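Local coordinates for citrate synthase (Mycobacterium tuberculosis, PDB 4TVM), which catalyses the condensation of oxaloacetate with acetyl-CoA and water to give citrate and CoA, a step of the Krebs cycle, at residues L92-L97 against Q159-T164. Residues are numbered along the deposited sequence; the frame is centred on the assembly and turned at random.
Sequences LIYGEL and QVELST
I93 and Y94, on the last turn of helix 85-94, meet T164 and E161 on the first turns of helix 159-182, a pairing of two helix ends within the largely helical citrate synthase fold, away from the oxaloacetate pocket. It illustrates how a small patch, burying 128 Å² in all, can pair one apolar contact with one charged hydrogen bond. I93 makes the apolar contact: its CD1 lies 4.2 Å from CG2 of T164, whose OG1 turns back to V160 O in its own helix at 2.9 Å. The CG2 branch of I93 packs over the centre of the Y94 ring, covering one face. Y94 then reaches across, its OH donating to OE2 of E161 at 2.7 Å. That oxygen lies at the ring edge, while the hydroxyl sits 41° off the carboxylate plane. E161 extends to meet it from the far helix, with CG anti to the backbone N (chi1 -159°) and the chain folded by rotation about CB-CG (chi2 65°), which turns the carboxylate to the tyrosine. The same OE2 forms a salt bridge with R400 of helix 383-403, so a third helix shares the acceptor. G95, the first residue to leave helical geometry, has a positive phi, and beyond it E96 OE2 is hydrogen-bonded to Y420 OH of the second subunit.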
ATOM      1  N   LEU A  92     -16.038   7.347  14.696  1.00 33.63           N
ATOM      2  CA  LEU A  92     -15.806   6.580  13.510  1.00 34.34           C
ATOM      3  C   LEU A  92     -15.349   5.191  13.841  1.00 38.10           C
ATOM      4  O   LEU A  92     -15.845   4.224  13.258  1.00 44.32           O
ATOM      5  CB  LEU A  92     -14.702   7.203  12.711  1.00 34.21           C
ATOM      6  CG  LEU A  92     -14.958   8.441  11.893  1.00 31.94           C
ATOM      7  CD1 LEU A  92     -13.579   8.984  11.592  1.00 31.97           C
ATOM      8  CD2 LEU A  92     -15.702   8.102  10.627  1.00 31.66           C
ATOM      9  N   ILE A  93     -14.363   5.090  14.725  1.00 36.99           N
ATOM     10  CA  ILE A  93     -13.796   3.788  15.056  1.00 39.49           C
ATOM     11  C   ILE A  93     -14.788   2.859  15.756  1.00 41.84           C
ATOM     12  O   ILE A  93     -14.960   1.741  15.318  1.00 49.39           O
ATOM     13  CB  ILE A  93     -12.521   3.960  15.896  1.00 39.81           C
ATOM     14  CG1 ILE A  93     -11.402   4.474  15.012  1.00 36.36           C
ATOM     15  CG2 ILE A  93     -12.102   2.671  16.578  1.00 37.93           C
ATOM     16  CD1 ILE A  93     -10.294   5.097  15.793  1.00 35.09           C
ATOM     17  N   TYR A  94     -15.456   3.299  16.809  1.00 46.24           N
ATOM     18  CA  TYR A  94     -16.352   2.386  17.537  1.00 45.89           C
ATOM     19  C   TYR A  94     -17.799   2.564  17.137  1.00 47.96           C
ATOM     20  O   TYR A  94     -18.666   1.868  17.627  1.00 50.96           O
ATOM     21  CB  TYR A  94     -16.227   2.585  19.030  1.00 46.65           C
ATOM     22  CG  TYR A  94     -14.810   2.562  19.490  1.00 51.39           C
ATOM     23  CD1 TYR A  94     -14.117   1.364  19.566  1.00 54.84           C
ATOM     24  CD2 TYR A  94     -14.151   3.726  19.830  1.00 49.20           C
ATOM     25  CE1 TYR A  94     -12.806   1.334  19.976  1.00 55.11           C
ATOM     26  CE2 TYR A  94     -12.836   3.706  20.221  1.00 51.31           C
ATOM     27  CZ  TYR A  94     -12.180   2.511  20.297  1.00 52.79           C
ATOM     28  OH  TYR A  94     -10.885   2.494  20.690  1.00 61.29           O
ATOM     29  N   GLY A  95     -18.071   3.509  16.260  1.00 50.63           N
ATOM     30  CA  GLY A  95     -19.385   3.598  15.655  1.00 51.47           C
ATOM     31  C   GLY A  95     -20.461   4.305  16.442  1.00 49.41           C
ATOM     32  O   GLY A  95     -21.617   4.287  16.032  1.00 52.46           O
ATOM     33  N   GLU A  96     -20.114   4.945  17.551  1.00 46.39           N
ATOM     34  CA  GLU A  96     -21.097   5.747  18.262  1.00 46.27           C
ATOM     35  C   GLU A  96     -20.431   6.937  18.881  1.00 45.52           C
ATOM     36  O   GLU A  96     -19.228   6.951  19.075  1.00 43.70           O
ATOM     37  CB  GLU A  96     -21.755   4.937  19.383  1.00 47.85           C
ATOM     38  CG  GLU A  96     -22.436   3.649  18.950  1.00 47.04           C
ATOM     39  CD  GLU A  96     -23.805   3.859  18.329  1.00 48.20           C
ATOM     40  OE1 GLU A  96     -24.330   5.005  18.333  1.00 43.79           O
ATOM     41  OE2 GLU A  96     -24.362   2.850  17.836  1.00 45.72           O
ATOM     42  N   LEU A  97     -21.216   7.944  19.240  1.00 49.02           N
ATOM     43  CA  LEU A  97     -20.659   9.029  20.055  1.00 45.55           C
ATOM     44  C   LEU A  97     -20.489   8.485  21.474  1.00 48.96           C
ATOM     45  O   LEU A  97     -21.279   7.619  21.901  1.00 45.69           O
ATOM     46  CB  LEU A  97     -21.549  10.255  20.074  1.00 43.39           C
ATOM     47  CG  LEU A  97     -21.965  10.916  18.744  1.00 47.79           C
ATOM     48  CD1 LEU A  97     -23.322  11.604  18.857  1.00 45.81           C
ATOM     49  CD2 LEU A  97     -20.932  11.922  18.266  1.00 47.68           C
ATOM     50  N   GLN A 159      -4.737  -5.845  21.684  1.00 52.09           N
ATOM     51  CA  GLN A 159      -3.530  -5.495  20.967  1.00 50.78           C
ATOM     52  C   GLN A 159      -3.845  -4.500  19.872  1.00 45.71           C
ATOM     53  O   GLN A 159      -3.162  -3.495  19.722  1.00 40.52           O
ATOM     54  CB  GLN A 159      -2.835  -6.741  20.419  1.00 52.56           C
ATOM     55  CG  GLN A 159      -1.651  -7.104  21.299  1.00 55.41           C
ATOM     56  CD  GLN A 159      -0.937  -8.366  20.871  1.00 59.66           C
ATOM     57  OE1 GLN A 159      -0.434  -8.479  19.750  1.00 57.68           O
ATOM     58  NE2 GLN A 159      -0.906  -9.347  21.762  1.00 63.51           N
ATOM     59  N   VAL A 160      -4.902  -4.759  19.126  1.00 42.31           N
ATOM     60  CA  VAL A 160      -5.375  -3.808  18.132  1.00 38.59           C
ATOM     61  C   VAL A 160      -5.742  -2.491  18.810  1.00 41.82           C
ATOM     62  O   VAL A 160      -5.542  -1.400  18.274  1.00 37.65           O
ATOM     63  CB  VAL A 160      -6.622  -4.349  17.474  1.00 37.33           C
ATOM     64  CG1 VAL A 160      -7.285  -3.290  16.624  1.00 36.95           C
ATOM     65  CG2 VAL A 160      -6.258  -5.554  16.615  1.00 41.20           C
ATOM     66  N   GLU A 161      -6.285  -2.621  20.002  1.00 39.93           N
ATOM     67  CA  GLU A 161      -6.699  -1.491  20.755  1.00 45.38           C
ATOM     68  C   GLU A 161      -5.509  -0.632  21.156  1.00 44.95           C
ATOM     69  O   GLU A 161      -5.556   0.577  21.078  1.00 47.29           O
ATOM     70  CB  GLU A 161      -7.390  -1.991  22.015  1.00 50.35           C
ATOM     71  CG  GLU A 161      -8.288  -0.965  22.614  1.00 58.50           C
ATOM     72  CD  GLU A 161      -9.450  -0.648  21.696  1.00 64.54           C
ATOM     73  OE1 GLU A 161     -10.460  -1.383  21.728  1.00 63.54           O
ATOM     74  OE2 GLU A 161      -9.335   0.327  20.926  1.00 72.03           O
ATOM     75  N   LEU A 162      -4.450  -1.280  21.620  1.00 42.48           N
ATOM     76  CA  LEU A 162      -3.278  -0.598  22.095  1.00 38.16           C
ATOM     77  C   LEU A 162      -2.540   0.069  20.938  1.00 42.01           C
ATOM     78  O   LEU A 162      -2.068   1.205  21.085  1.00 43.54           O
ATOM     79  CB  LEU A 162      -2.381  -1.613  22.780  1.00 37.55           C
ATOM     80  CG  LEU A 162      -1.088  -1.134  23.422  1.00 36.30           C
ATOM     81  CD1 LEU A 162      -1.339  -0.037  24.440  1.00 36.15           C
ATOM     82  CD2 LEU A 162      -0.381  -2.312  24.063  1.00 35.08           C
ATOM     83  N   SER A 163      -2.459  -0.586  19.778  1.00 39.54           N
ATOM     84  CA  SER A 163      -1.852   0.086  18.625  1.00 41.97           C
ATOM     85  C   SER A 163      -2.799   1.015  17.874  1.00 42.71           C
ATOM     86  O   SER A 163      -2.347   1.825  17.049  1.00 44.93           O
ATOM     87  CB  SER A 163      -1.158  -0.900  17.654  1.00 46.24           C
ATOM     88  OG  SER A 163      -2.040  -1.887  17.140  1.00 49.49           O
ATOM     89  N   THR A 164      -4.102   0.918  18.115  1.00 42.47           N
ATOM     90  CA  THR A 164      -5.013   1.992  17.649  1.00 38.73           C
ATOM     91  C   THR A 164      -4.657   3.254  18.426  1.00 42.80           C
ATOM     92  O   THR A 164      -4.478   4.322  17.853  1.00 49.14           O
ATOM     93  CB  THR A 164      -6.470   1.609  17.860  1.00 36.51           C
ATOM     94  OG1 THR A 164      -6.854   0.700  16.822  1.00 34.16           O
ATOM     95  CG2 THR A 164      -7.411   2.829  17.879  1.00 38.17           C
TER